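Local coordinates for putative hemin storage protein (Bordetella bronchiseptica, PDB 6AU1) that cleaves deacetylated poly-beta-1,6-N-acetylglucosamine, a biofilm polysaccharide, through the glycoside hydrolase domain that forms this chain, at residues I6-Q11 / I330-Y335; V96-V101 / P127-P132; Q113-K118 / E169-E174; Y260-L265 / R296-L301; G309-T314 / A341-A346. One frame throughout, in Å; residues are numbered along the deposited sequence.

Overall arrangement
Interactions 1 and 4 are core contacts on one barrel sheet: 1 pairs its first and last strands, 4 the sixth and seventh, and strands 297-305 and 332-335 join the two. Both rest on parallel backbone bonds; interaction 1 adds an arginine laid on a tyrosine ring, interaction 4 mainly apolar side chains on both faces. Interactions 2 and 3 lie beyond the chain's centre from interaction 1, in long loops after strands. Interaction 2 is buried and relies on leucines and two waters; interaction 3, farther out, is polar, and salt-bridged Arg-129 and Glu-169 link them. Interaction 5, a surface contact, touches interaction 1 through Pro-344 and Tyr-334 and brings two helix starts together, one binding a sulfate.

Interaction 1 of 5, residues I6-Q11 / I330-Y335; sequences IERIVQ and INYGYY
Arg-8 starts with CG anti to the carbonyl carbon and bends at chi2 (-72°), laying its guanidinium on the ring of Tyr-332, whose CG takes the crowded position between backbone N and carbonyl carbon (chi1 50°). The two planes are nearly parallel, 8° apart: Arg-8 NE lies over the ring near its rim, and Tyr-332 OH over the guanidinium centre. Behind them Arg-8 CD makes a CH-pi contact, 3.8 Å from the centroid of the Tyr-332 ring. In the guanidinium plane NE and NH2 of Arg-8 both grip Ile-330 O, NE at 2.9 Å, which fixes the group's rotation. Arg-8 NH2 also bonds Ser-357 O, and Tyr-332 OH bonds Val-352 O, so the chain's C-terminal end covers this pair. Asn-331 OD1 takes Glu-7 N at 2.7 Å. Beyond it the backbones bond in parallel register: Tyr-332 N to Glu-7 O, Ile-9 N to Tyr-332 O, Tyr-334 N to Ile-9 O, and Gln-11 N to Tyr-334 O at 3.0 Å. Val-10 lies alongside Tyr-334, its CG1 3.8 Å from CZ of that ring. First strand beside last is the closure of a (beta/alpha)8, or TIM, barrel.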
# COMPACT_ATOMS: atom_id res chain seq x y z
N ILE A 6 1.64 15.06 -13.62
CA ILE A 6 1.13 15.29 -12.28
C ILE A 6 0.18 14.19 -11.85
O ILE A 6 -0.71 13.81 -12.61
CB ILE A 6 0.40 16.66 -12.18
CG1 ILE A 6 1.36 17.80 -12.53
CG2 ILE A 6 -0.16 16.87 -10.79
CD1 ILE A 6 0.72 19.16 -12.45
N GLU A 7 0.36 13.66 -10.64
CA GLU A 7 -0.58 12.69 -10.10
C GLU A 7 -1.39 13.32 -8.99
O GLU A 7 -0.86 14.01 -8.12
CB GLU A 7 0.12 11.43 -9.58
CG GLU A 7 0.78 10.59 -10.66
CD GLU A 7 -0.22 10.04 -11.67
OE1 GLU A 7 -1.27 9.53 -11.26
OE2 GLU A 7 0.06 10.13 -12.89
N ARG A 8 -2.69 13.09 -9.04
CA ARG A 8 -3.60 13.52 -8.00
C ARG A 8 -4.47 12.33 -7.75
O ARG A 8 -5.26 11.96 -8.62
CB ARG A 8 -4.42 14.75 -8.43
CG ARG A 8 -3.57 15.96 -8.81
CD ARG A 8 -2.95 16.59 -7.56
NE ARG A 8 -1.80 17.46 -7.84
CZ ARG A 8 -1.90 18.70 -8.28
NH1 ARG A 8 -3.10 19.21 -8.52
NH2 ARG A 8 -0.81 19.43 -8.50
N ILE A 9 -4.31 11.67 -6.61
CA ILE A 9 -4.95 10.37 -6.48
C ILE A 9 -5.93 10.30 -5.32
O ILE A 9 -5.86 11.07 -4.37
CB ILE A 9 -3.90 9.24 -6.35
CG1 ILE A 9 -3.12 9.33 -5.03
CG2 ILE A 9 -2.93 9.28 -7.55
CD1 ILE A 9 -3.75 8.54 -3.87
N VAL A 10 -6.85 9.35 -5.44
CA VAL A 10 -7.82 9.08 -4.39
C VAL A 10 -7.76 7.60 -4.10
O VAL A 10 -7.88 6.79 -5.02
CB VAL A 10 -9.27 9.48 -4.80
CG1 VAL A 10 -10.26 9.16 -3.67
CG2 VAL A 10 -9.35 10.96 -5.19
N GLN A 11 -7.55 7.23 -2.85
CA GLN A 11 -7.54 5.81 -2.49
C GLN A 11 -8.90 5.44 -1.89
O GLN A 11 -9.42 6.14 -1.03
CB GLN A 11 -6.40 5.51 -1.52
CG GLN A 11 -6.23 4.02 -1.20
CD GLN A 11 -4.88 3.73 -0.56
OE1 GLN A 11 -3.86 4.24 -0.99
NE2 GLN A 11 -4.88 2.90 0.47
N ILE A 330 4.21 18.47 -6.03
CA ILE A 330 3.00 18.61 -6.83
C ILE A 330 2.20 17.32 -7.02
O ILE A 330 1.10 17.37 -7.57
CB ILE A 330 3.34 19.20 -8.22
CG1 ILE A 330 4.37 18.33 -8.94
CG2 ILE A 330 3.87 20.62 -8.07
CD1 ILE A 330 3.79 17.30 -9.88
N ASN A 331 2.75 16.18 -6.59
CA ASN A 331 1.99 14.94 -6.63
C ASN A 331 1.47 14.59 -5.24
O ASN A 331 2.25 14.51 -4.30
CB ASN A 331 2.85 13.79 -7.16
CG ASN A 331 3.48 14.09 -8.50
OD1 ASN A 331 2.81 14.05 -9.53
ND2 ASN A 331 4.78 14.39 -8.49
N TYR A 332 0.17 14.39 -5.12
CA TYR A 332 -0.42 14.12 -3.81
C TYR A 332 -1.81 13.53 -3.99
O TYR A 332 -2.28 13.36 -5.10
CB TYR A 332 -0.47 15.39 -2.94
CG TYR A 332 -1.07 16.60 -3.60
CD1 TYR A 332 -2.44 16.75 -3.73
CD2 TYR A 332 -0.25 17.62 -4.09
CE1 TYR A 332 -2.99 17.86 -4.35
CE2 TYR A 332 -0.79 18.74 -4.71
CZ TYR A 332 -2.16 18.85 -4.84
OH TYR A 332 -2.70 19.95 -5.44
N GLY A 333 -2.44 13.21 -2.87
CA GLY A 333 -3.76 12.60 -2.91
C GLY A 333 -4.24 12.35 -1.51
O GLY A 333 -3.63 12.84 -0.55
N TYR A 334 -5.33 11.60 -1.36
CA TYR A 334 -5.82 11.35 -0.02
C TYR A 334 -6.46 9.97 0.09
O TYR A 334 -6.89 9.37 -0.89
CB TYR A 334 -6.81 12.44 0.43
CG TYR A 334 -8.12 12.43 -0.34
CD1 TYR A 334 -9.16 11.58 0.03
CD2 TYR A 334 -8.31 13.27 -1.43
CE1 TYR A 334 -10.35 11.56 -0.68
CE2 TYR A 334 -9.50 13.26 -2.14
CZ TYR A 334 -10.52 12.41 -1.76
OH TYR A 334 -11.71 12.38 -2.47
N TYR A 335 -6.51 9.51 1.34
CA TYR A 335 -7.14 8.26 1.73
C TYR A 335 -7.84 8.52 3.06
O TYR A 335 -7.24 9.13 3.94
CB TYR A 335 -6.10 7.13 1.86
CG TYR A 335 -6.67 5.84 2.40
CD1 TYR A 335 -7.69 5.18 1.71
CD2 TYR A 335 -6.20 5.27 3.58
CE1 TYR A 335 -8.22 3.98 2.20
CE2 TYR A 335 -6.72 4.08 4.07
CZ TYR A 335 -7.74 3.44 3.38
OH TYR A 335 -8.26 2.26 3.87

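Interaction 2 of 5, residues V96-V101 / P127-P132; sequences VLTFSV and PTRLSP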
# COMPACT_ATOMS: atom_id res chain seq x y z
N VAL A 96 0.99 -7.38 -0.27
CA VAL A 96 2.13 -8.07 -0.80
C VAL A 96 2.26 -9.45 -0.13
O VAL A 96 2.63 -10.43 -0.78
CB VAL A 96 3.42 -7.25 -0.58
CG1 VAL A 96 4.63 -7.98 -1.17
CG2 VAL A 96 3.27 -5.85 -1.19
N LEU A 97 1.98 -9.50 1.17
CA LEU A 97 2.24 -10.68 1.99
C LEU A 97 1.03 -11.20 2.78
O LEU A 97 0.93 -12.41 3.02
CB LEU A 97 3.35 -10.39 3.01
CG LEU A 97 4.69 -9.90 2.47
CD1 LEU A 97 5.60 -9.69 3.68
CD2 LEU A 97 5.28 -10.90 1.48
N THR A 98 0.15 -10.30 3.22
CA THR A 98 -0.92 -10.71 4.14
C THR A 98 -2.12 -11.34 3.42
O THR A 98 -3.03 -10.64 2.98
CB THR A 98 -1.45 -9.54 5.01
OG1 THR A 98 -1.99 -8.51 4.17
CG2 THR A 98 -0.35 -8.98 5.90
N PHE A 99 -2.07 -12.66 3.29
CA PHE A 99 -3.19 -13.45 2.80
C PHE A 99 -3.40 -14.60 3.76
O PHE A 99 -2.53 -15.47 3.88
CB PHE A 99 -2.91 -13.97 1.39
CG PHE A 99 -2.69 -12.87 0.40
CD1 PHE A 99 -3.77 -12.26 -0.24
CD2 PHE A 99 -1.40 -12.43 0.12
CE1 PHE A 99 -3.56 -11.22 -1.15
CE2 PHE A 99 -1.18 -11.40 -0.79
CZ PHE A 99 -2.27 -10.80 -1.43
N SER A 100 -4.53 -14.60 4.45
CA SER A 100 -4.82 -15.63 5.44
C SER A 100 -5.55 -16.79 4.76
O SER A 100 -6.77 -16.93 4.86
CB SER A 100 -5.63 -15.06 6.60
OG SER A 100 -4.84 -14.11 7.32
N VAL A 101 -4.78 -17.60 4.05
CA VAL A 101 -5.29 -18.76 3.34
C VAL A 101 -5.89 -19.77 4.32
O VAL A 101 -5.52 -19.81 5.50
CB VAL A 101 -4.16 -19.44 2.52
CG1 VAL A 101 -3.63 -18.48 1.47
CG2 VAL A 101 -3.02 -19.90 3.44
N PRO A 127 0.83 -10.33 12.05
CA PRO A 127 1.30 -11.70 12.23
C PRO A 127 0.92 -12.61 11.06
O PRO A 127 1.50 -13.70 10.95
CB PRO A 127 0.57 -12.17 13.50
CG PRO A 127 0.14 -10.92 14.20
CD PRO A 127 -0.08 -9.89 13.12
N THR A 128 -0.02 -12.18 10.22
CA THR A 128 -0.48 -12.99 9.10
C THR A 128 0.35 -12.82 7.81
O THR A 128 0.04 -13.47 6.80
CB THR A 128 -1.95 -12.69 8.74
OG1 THR A 128 -2.04 -11.38 8.15
CG2 THR A 128 -2.84 -12.76 9.99
N ARG A 129 1.36 -11.94 7.82
CA ARG A 129 2.23 -11.83 6.65
C ARG A 129 2.80 -13.20 6.28
O ARG A 129 3.50 -13.82 7.10
CB ARG A 129 3.41 -10.86 6.91
CG ARG A 129 3.07 -9.36 6.86
CD ARG A 129 4.21 -8.57 7.54
NE ARG A 129 4.32 -8.99 8.94
CZ ARG A 129 5.43 -8.93 9.68
NH1 ARG A 129 6.55 -8.43 9.17
NH2 ARG A 129 5.41 -9.36 10.94
N LEU A 130 2.53 -13.65 5.07
CA LEU A 130 3.18 -14.86 4.58
C LEU A 130 4.67 -14.57 4.39
O LEU A 130 5.05 -13.44 4.09
CB LEU A 130 2.55 -15.34 3.27
CG LEU A 130 1.12 -15.88 3.40
CD1 LEU A 130 0.53 -16.15 2.02
CD2 LEU A 130 1.15 -17.15 4.24
N SER A 131 5.51 -15.58 4.58
CA SER A 131 6.94 -15.43 4.33
C SER A 131 7.28 -15.50 2.85
O SER A 131 7.12 -16.55 2.22
CB SER A 131 7.73 -16.51 5.07
OG SER A 131 9.11 -16.38 4.78
N PRO A 132 7.80 -14.40 2.29
CA PRO A 132 8.15 -14.46 0.86
C PRO A 132 9.42 -15.28 0.62
O PRO A 132 9.81 -15.47 -0.52
CB PRO A 132 8.37 -12.98 0.50
CG PRO A 132 8.86 -12.37 1.78
CD PRO A 132 8.11 -13.09 2.89
O HOH W 1 -1.20 -15.88 6.45
O HOH W 2 -3.76 -11.84 6.13
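Two irregular backbone runs, 137° apart in direction, bring their CA atoms nearest at Thr-98 and Arg-129, with an inverse gamma turn centred on Ser-100. Both belong to the long loop between the third strand of the TIM barrel (89-94) and helix 135-151, on the C-terminal side of the strands, where active sites of such barrels lie. Leu-130 N donates to Leu-97 O at 2.9 Å, nearly straight (165°) but from well above the carbonyl plane. Leu-97, its CG anti to the carbonyl carbon, reaches across the second run: CD2 lies 3.6 Å from Leu-130 O and packs on the ring of Pro-132. Leu-130 answers from the other segment, its CD1 3.6 Å from Phe-99 O, and helix 135-151 covers both Phe-99 and Leu-130. Beside them Thr-98 CG2 touches the aliphatic stem of Arg-129 at CG, 3.6 Å away. The far end of Arg-129 turns from the contact to a salt bridge with Glu-169 and a bond to Ser-126, while Asp-162 takes the backbone N-H groups of Val-96, Leu-97 and Thr-98, pinning the start of the loop. Two waters span the rest: one links Ser-100 OG, which also bonds Asp-57, to Thr-128 OG1, which also bonds Ser-126, and the other donates to Phe-99 O and, at 2.7 Å, to Thr-128 O.

Interaction 3 of 5, residues Q113-K118 / E169-E174; sequences QSTTRK and EDSSPE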
# COMPACT_ATOMS: atom_id res chain seq x y z
N GLN A 113 8.40 -15.05 10.63
CA GLN A 113 8.69 -15.34 12.02
C GLN A 113 9.61 -14.27 12.58
O GLN A 113 10.33 -13.60 11.82
CB GLN A 113 9.32 -16.73 12.17
CG GLN A 113 8.40 -17.87 11.73
CD GLN A 113 9.06 -19.23 11.89
OE1 GLN A 113 9.96 -19.40 12.71
NE2 GLN A 113 8.61 -20.20 11.11
N SER A 114 9.55 -14.08 13.90
CA SER A 114 10.39 -13.12 14.61
C SER A 114 11.19 -13.84 15.69
O SER A 114 10.69 -14.78 16.31
CB SER A 114 9.54 -12.02 15.24
OG SER A 114 10.25 -11.31 16.24
N THR A 115 12.41 -13.39 15.96
CA THR A 115 13.20 -14.01 17.02
C THR A 115 12.67 -13.70 18.42
O THR A 115 13.01 -14.39 19.39
CB THR A 115 14.68 -13.56 16.96
OG1 THR A 115 14.73 -12.13 17.09
CG2 THR A 115 15.32 -13.96 15.64
N THR A 116 11.85 -12.66 18.54
CA THR A 116 11.44 -12.18 19.86
C THR A 116 9.93 -12.16 20.08
O THR A 116 9.47 -12.26 21.23
CB THR A 116 11.98 -10.76 20.11
OG1 THR A 116 11.46 -9.88 19.11
CG2 THR A 116 13.50 -10.74 20.07
N ARG A 117 9.17 -12.03 19.01
CA ARG A 117 7.71 -11.91 19.12
C ARG A 117 7.08 -13.20 19.66
O ARG A 117 7.55 -14.30 19.37
CB ARG A 117 7.11 -11.51 17.76
CG ARG A 117 5.60 -11.46 17.69
CD ARG A 117 5.13 -10.61 16.50
NE ARG A 117 5.86 -10.90 15.27
CZ ARG A 117 5.53 -11.85 14.40
NH1 ARG A 117 6.26 -12.04 13.30
NH2 ARG A 117 4.47 -12.62 14.62
N LYS A 118 6.05 -13.05 20.49
CA LYS A 118 5.33 -14.20 21.06
C LYS A 118 3.95 -14.28 20.41
O LYS A 118 3.49 -13.32 19.78
CB LYS A 118 5.21 -14.06 22.59
CG LYS A 118 6.55 -14.13 23.35
CD LYS A 118 6.91 -15.56 23.68
CE LYS A 118 8.35 -15.69 24.14
NZ LYS A 118 8.65 -17.08 24.59
N GLU A 169 13.06 -9.98 12.11
CA GLU A 169 12.38 -10.78 11.09
C GLU A 169 13.18 -10.77 9.78
O GLU A 169 14.01 -9.89 9.60
CB GLU A 169 10.98 -10.20 10.82
CG GLU A 169 10.05 -10.20 12.02
CD GLU A 169 8.79 -9.37 11.78
OE1 GLU A 169 7.75 -9.68 12.40
OE2 GLU A 169 8.83 -8.42 10.97
N ASP A 170 12.95 -11.70 8.86
CA ASP A 170 12.17 -12.93 9.00
C ASP A 170 13.11 -14.00 9.57
O ASP A 170 14.20 -14.21 9.04
CB ASP A 170 11.64 -13.30 7.60
CG ASP A 170 10.74 -14.51 7.60
OD1 ASP A 170 10.70 -15.27 8.59
OD2 ASP A 170 10.07 -14.70 6.56
N SER A 171 12.71 -14.65 10.67
CA SER A 171 13.57 -15.63 11.35
C SER A 171 13.24 -17.08 11.00
O SER A 171 13.80 -18.02 11.58
CB SER A 171 13.49 -15.43 12.87
OG SER A 171 12.16 -15.68 13.33
N SER A 172 12.35 -17.27 10.03
CA SER A 172 11.93 -18.62 9.63
C SER A 172 13.10 -19.34 8.96
O SER A 172 14.02 -18.70 8.46
CB SER A 172 10.71 -18.55 8.71
OG SER A 172 11.05 -17.98 7.45
N PRO A 173 13.08 -20.69 8.97
CA PRO A 173 14.22 -21.45 8.43
C PRO A 173 14.54 -21.11 6.97
O PRO A 173 15.71 -21.04 6.59
CB PRO A 173 13.75 -22.91 8.57
CG PRO A 173 12.81 -22.89 9.73
CD PRO A 173 12.10 -21.56 9.64
N GLU A 174 13.50 -20.92 6.17
CA GLU A 174 13.69 -20.60 4.76
C GLU A 174 14.34 -19.22 4.59
O GLU A 174 15.14 -19.01 3.68
CB GLU A 174 12.36 -20.65 4.00
CG GLU A 174 11.81 -22.06 3.83
CD GLU A 174 11.20 -22.63 5.09
OE1 GLU A 174 10.91 -21.86 6.04
OE2 GLU A 174 10.99 -23.86 5.13
O HOH W 3 11.85 -18.10 14.53
O HOH W 4 7.95 -8.62 15.43
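Gln-113 opens this junction between two loops of the TIM barrel, those after its third and fourth strands; its N donates to Asp-170 OD1 at 3.1 Å. That oxygen is gripped by three donors, since Ser-172 N closes an Asx turn on it and Ser-172 OG adds a third bond, while Asp-170 OD2 is taken by Ser-131. The Asp-170 side chain thus ties segment 113-118 to the residue at the N-cap position of helix 173-181. Gln-113 O accepts Ser-171 N at 2.8 Å. The extended Gln-113 side chain lies along Ser-172, its NE2 3.6 Å from Ser-172 CB, and a water joins Gln-113 OE1 to Ser-171 OG. Ser-114 OG, also bonded to Thr-168, accepts the N-H groups two and three residues on, of Thr-116 and Arg-117, an ST turn and ST motif. Next, Thr-115 CG2 meets Ser-171 CB at 3.6 Å. Arg-117 bends at chi3 (45°), its guanidinium nearly perpendicular (83°) to the Glu-169 carboxylate, and NH1 reaches the anti lone pair of Glu-169 OE1 at 2.9 Å. Arg-129 salt-bridges the same OE1, so two positive groups probably favour an ionised Glu-169. A water connects Arg-117 NE to Glu-169 OE1.

Interaction 4 of 5, residues Y260-L265 / R296-L301; sequences YDFVAL and RTIFEL
The sixth and seventh strands of the TIM barrel, 262-266 and 297-305, lie side by side here as the two parallel strands of a beta-alpha-beta crossover through helix 277-290. Their axes run 4.7 Å apart at closest, at 22° to one another. Four backbone bonds hold them: Val-263 N to Arg-296 O, Ile-298 N to Val-263 O at 2.8 Å, Leu-265 N to Ile-298 O, and Glu-300 N to Leu-265 O, also 2.8 Å. The last three lie nearly along the C=O axis of their acceptors. On the face of Ala-264 and Ile-298, the barrel interior, Ile-298 keeps CG1 anti to the carbonyl carbon (chi1 -59°) and brings CD1 to within 3.7 Å of Phe-262 CB. Glu-300, extended, carries OE1 past Ala-264 CB at 3.8 Å to a weak bond with Asn-234. At the entry to the strands Arg-296 lays its aliphatic stem across the Asp-261 carbonyl, CD 3.2 Å from Asp-261 O. A bend at chi3 (-75°) then turns the guanidinium so that NH1 makes a long, weak bond to the same oxygen and NH2 bonds Leu-257 O. On the other face, Leu-265 and Thr-297 pack against helix 277-290, and Thr-297 turns OG1 to Gly-293 O. Thr-297 CG2, anti to the backbone N, meets Leu-265 CB at 3.7 Å. Leu-265 and Phe-299 run side by side, pointing the same way, with Leu-265 CD2 3.8 Å from Phe-299 CE2.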
# COMPACT_ATOMS: atom_id res chain seq x y z
N TYR A 260 10.06 1.73 -8.27
CA TYR A 260 8.64 1.92 -8.55
C TYR A 260 8.42 3.15 -9.40
O TYR A 260 9.22 4.07 -9.39
CB TYR A 260 7.83 2.02 -7.24
CG TYR A 260 7.99 0.78 -6.39
CD1 TYR A 260 7.34 -0.39 -6.72
CD2 TYR A 260 8.84 0.78 -5.28
CE1 TYR A 260 7.51 -1.53 -5.96
CE2 TYR A 260 9.02 -0.35 -4.53
CZ TYR A 260 8.36 -1.50 -4.87
OH TYR A 260 8.54 -2.64 -4.12
N ASP A 261 7.33 3.15 -10.17
CA ASP A 261 7.02 4.33 -10.96
C ASP A 261 6.64 5.49 -10.06
O ASP A 261 7.03 6.64 -10.30
CB ASP A 261 5.89 4.04 -11.94
CG ASP A 261 6.27 2.99 -12.94
OD1 ASP A 261 7.11 3.28 -13.80
OD2 ASP A 261 5.74 1.86 -12.84
N PHE A 262 5.90 5.17 -9.00
CA PHE A 262 5.53 6.14 -7.99
C PHE A 262 5.70 5.59 -6.60
O PHE A 262 5.48 4.39 -6.36
CB PHE A 262 4.08 6.59 -8.18
CG PHE A 262 3.84 7.31 -9.48
CD1 PHE A 262 4.35 8.58 -9.67
CD2 PHE A 262 3.15 6.70 -10.51
CE1 PHE A 262 4.14 9.25 -10.87
CE2 PHE A 262 2.95 7.36 -11.70
CZ PHE A 262 3.45 8.63 -11.88
N VAL A 263 6.11 6.46 -5.69
CA VAL A 263 6.20 6.11 -4.28
C VAL A 263 5.02 6.74 -3.57
O VAL A 263 4.88 7.97 -3.58
CB VAL A 263 7.52 6.62 -3.66
CG1 VAL A 263 7.54 6.36 -2.16
CG2 VAL A 263 8.71 5.96 -4.34
N ALA A 264 4.15 5.91 -3.00
CA ALA A 264 2.96 6.41 -2.30
C ALA A 264 3.31 6.64 -0.83
O ALA A 264 3.09 5.78 0.03
CB ALA A 264 1.80 5.44 -2.43
N LEU A 265 3.84 7.82 -0.56
CA LEU A 265 4.37 8.13 0.76
C LEU A 265 3.25 8.52 1.71
O LEU A 265 2.46 9.42 1.40
CB LEU A 265 5.41 9.26 0.65
CG LEU A 265 5.99 9.81 1.94
CD1 LEU A 265 6.70 8.73 2.74
CD2 LEU A 265 6.98 10.93 1.61
N ARG A 296 8.46 11.80 -8.47
CA ARG A 296 7.73 10.54 -8.45
C ARG A 296 7.22 10.13 -7.08
O ARG A 296 6.69 9.03 -6.91
CB ARG A 296 8.59 9.43 -9.06
CG ARG A 296 8.87 9.68 -10.54
CD ARG A 296 9.45 8.47 -11.24
NE ARG A 296 10.84 8.25 -10.90
CZ ARG A 296 11.27 7.32 -10.07
NH1 ARG A 296 10.40 6.50 -9.48
NH2 ARG A 296 12.57 7.19 -9.82
N THR A 297 7.35 11.01 -6.10
CA THR A 297 6.75 10.73 -4.79
C THR A 297 5.38 11.37 -4.71
O THR A 297 5.22 12.57 -4.93
CB THR A 297 7.64 11.25 -3.64
OG1 THR A 297 8.91 10.61 -3.73
CG2 THR A 297 7.01 10.93 -2.28
N ILE A 298 4.38 10.55 -4.40
CA ILE A 298 3.03 11.02 -4.17
C ILE A 298 2.83 11.15 -2.67
O ILE A 298 2.98 10.18 -1.93
CB ILE A 298 2.00 10.06 -4.77
CG1 ILE A 298 2.23 9.95 -6.28
CG2 ILE A 298 0.58 10.52 -4.46
CD1 ILE A 298 1.39 8.89 -6.95
N PHE A 299 2.55 12.37 -2.22
CA PHE A 299 2.32 12.59 -0.80
C PHE A 299 0.87 12.25 -0.51
O PHE A 299 -0.04 13.03 -0.80
CB PHE A 299 2.66 14.03 -0.41
CG PHE A 299 4.13 14.34 -0.51
CD1 PHE A 299 4.69 14.66 -1.74
CD2 PHE A 299 4.94 14.28 0.60
CE1 PHE A 299 6.05 14.91 -1.85
CE2 PHE A 299 6.31 14.55 0.51
CZ PHE A 299 6.86 14.87 -0.71
N GLU A 300 0.66 11.06 0.05
CA GLU A 300 -0.69 10.59 0.31
C GLU A 300 -1.15 11.04 1.69
O GLU A 300 -0.63 10.59 2.71
CB GLU A 300 -0.76 9.07 0.18
CG GLU A 300 -2.17 8.53 0.28
CD GLU A 300 -2.28 7.10 -0.20
OE1 GLU A 300 -1.25 6.41 -0.33
OE2 GLU A 300 -3.42 6.67 -0.43
N LEU A 301 -2.13 11.93 1.71
CA LEU A 301 -2.60 12.57 2.94
C LEU A 301 -3.75 11.78 3.53
O LEU A 301 -4.37 10.98 2.83
CB LEU A 301 -3.07 14.00 2.64
CG LEU A 301 -2.03 14.88 1.96
CD1 LEU A 301 -2.69 16.12 1.41
CD2 LEU A 301 -0.95 15.26 2.99

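Interaction 5 of 5, residues G309-T314 / A341-A346; sequences GKPIDT and ANHPDA. With SO4 (sulfate ion), chain D.
The tight part of this surface contact is the ring of His-343, with CG anti to the backbone N (chi1 -170°), set between two prolines. Pro-311 CB stands over the centre of one face, 3.3 Å from the centroid of the His-343 ring and almost on its normal, a close CH-pi contact. Pro-344 CB, beyond a cis peptide bond, lies over the opposite face toward the rim. At the ring edge His-343 NE2 donates to Ile-312 O, modelled very short at 2.4 Å, though the place of that oxygen is less sure. Thr-314 is the second firm point: its OG1 accepts Asp-345 N at 2.9 Å, nearly straight (177°). The looser side is that of a sulfate, probably from the crystallisation liquor. Thr-314 N and OG1 both donate to its O1, the N at 2.7 Å, whereas Asp-345 only touches the ion, CB 3.3 Å from O3. Asp-313, exposed, barely takes part and makes no capping bond, while Asp-345 OD1 caps helix 346-353 weakly. The ion is bound, as anions commonly are, at a helix N-terminus, that of helix 314-326, beside the start of helix 346-353, in the loops after the barrel's seventh and eighth strands.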
# COMPACT_ATOMS: atom_id res chain seq x y z
N GLY A 309 -12.03 7.96 14.92
CA GLY A 309 -13.18 7.59 14.11
C GLY A 309 -13.97 8.80 13.63
O GLY A 309 -15.20 8.84 13.75
N LYS A 310 -13.26 9.77 13.08
CA LYS A 310 -13.88 11.00 12.61
C LYS A 310 -13.23 11.49 11.33
O LYS A 310 -12.02 11.34 11.14
CB LYS A 310 -13.79 12.10 13.68
N PRO A 311 -14.02 12.10 10.44
CA PRO A 311 -13.42 12.74 9.27
C PRO A 311 -12.55 13.90 9.70
O PRO A 311 -12.81 14.53 10.72
CB PRO A 311 -14.63 13.23 8.46
CG PRO A 311 -15.74 13.32 9.45
CD PRO A 311 -15.49 12.24 10.47
N ILE A 312 -11.51 14.18 8.92
CA ILE A 312 -10.69 15.36 9.14
C ILE A 312 -11.32 16.49 8.36
O ILE A 312 -11.73 16.29 7.22
CB ILE A 312 -9.24 15.10 8.71
CG1 ILE A 312 -8.61 14.10 9.68
CG2 ILE A 312 -8.45 16.40 8.66
CD1 ILE A 312 -7.25 13.64 9.29
N ASP A 313 -11.45 17.66 8.99
CA ASP A 313 -12.01 18.85 8.33
C ASP A 313 -11.39 19.05 6.96
O ASP A 313 -10.16 19.06 6.83
CB ASP A 313 -11.80 20.09 9.19
CG ASP A 313 -12.72 20.14 10.38
OD1 ASP A 313 -12.65 21.12 11.15
OD2 ASP A 313 -13.54 19.21 10.55
N THR A 314 -12.23 19.18 5.94
CA THR A 314 -11.74 19.28 4.56
C THR A 314 -10.79 20.47 4.42
O THR A 314 -9.83 20.42 3.65
CB THR A 314 -12.90 19.41 3.56
OG1 THR A 314 -13.72 18.23 3.62
CG2 THR A 314 -12.38 19.56 2.13
N ALA A 341 -20.76 9.87 3.08
CA ALA A 341 -20.91 11.05 3.94
C ALA A 341 -20.42 12.32 3.25
O ALA A 341 -20.35 13.38 3.88
CB ALA A 341 -20.17 10.85 5.25
N ASN A 342 -20.09 12.21 1.97
CA ASN A 342 -19.56 13.32 1.19
C ASN A 342 -18.34 13.94 1.84
O ASN A 342 -18.22 15.16 1.95
CB ASN A 342 -20.64 14.38 0.97
CG ASN A 342 -21.84 13.84 0.22
OD1 ASN A 342 -22.98 13.95 0.67
ND2 ASN A 342 -21.59 13.22 -0.93
N HIS A 343 -17.42 13.09 2.29
CA HIS A 343 -16.19 13.57 2.87
C HIS A 343 -14.97 12.89 2.26
O HIS A 343 -14.92 11.67 2.18
CB HIS A 343 -16.18 13.37 4.37
CG HIS A 343 -15.03 14.07 5.02
ND1 HIS A 343 -13.75 13.54 5.01
CD2 HIS A 343 -14.93 15.28 5.60
CE1 HIS A 343 -12.93 14.38 5.60
NE2 HIS A 343 -13.62 15.45 5.97
N PRO A 344 -13.95 13.68 1.86
CA PRO A 344 -13.91 15.14 2.01
C PRO A 344 -14.88 15.86 1.08
O PRO A 344 -15.44 15.25 0.17
CB PRO A 344 -12.46 15.49 1.66
CG PRO A 344 -11.98 14.37 0.80
CD PRO A 344 -12.71 13.14 1.29
N ASP A 345 -15.10 17.14 1.35
CA ASP A 345 -16.01 17.96 0.56
C ASP A 345 -15.43 18.16 -0.84
O ASP A 345 -14.40 18.83 -1.01
CB ASP A 345 -16.23 19.30 1.28
CG ASP A 345 -17.19 20.23 0.53
OD1 ASP A 345 -17.56 19.96 -0.62
OD2 ASP A 345 -17.55 21.26 1.13
N ALA A 346 -16.08 17.56 -1.82
CA ALA A 346 -15.63 17.60 -3.21
C ALA A 346 -15.56 19.02 -3.75
O ALA A 346 -14.60 19.37 -4.44
CB ALA A 346 -16.55 16.76 -4.09
S SO4 D . -16.12 19.35 5.89
O1 SO4 D . -14.90 18.64 6.25
O2 SO4 D . -15.88 20.79 5.88
O3 SO4 D . -16.55 18.93 4.56
O4 SO4 D . -17.18 19.02 6.85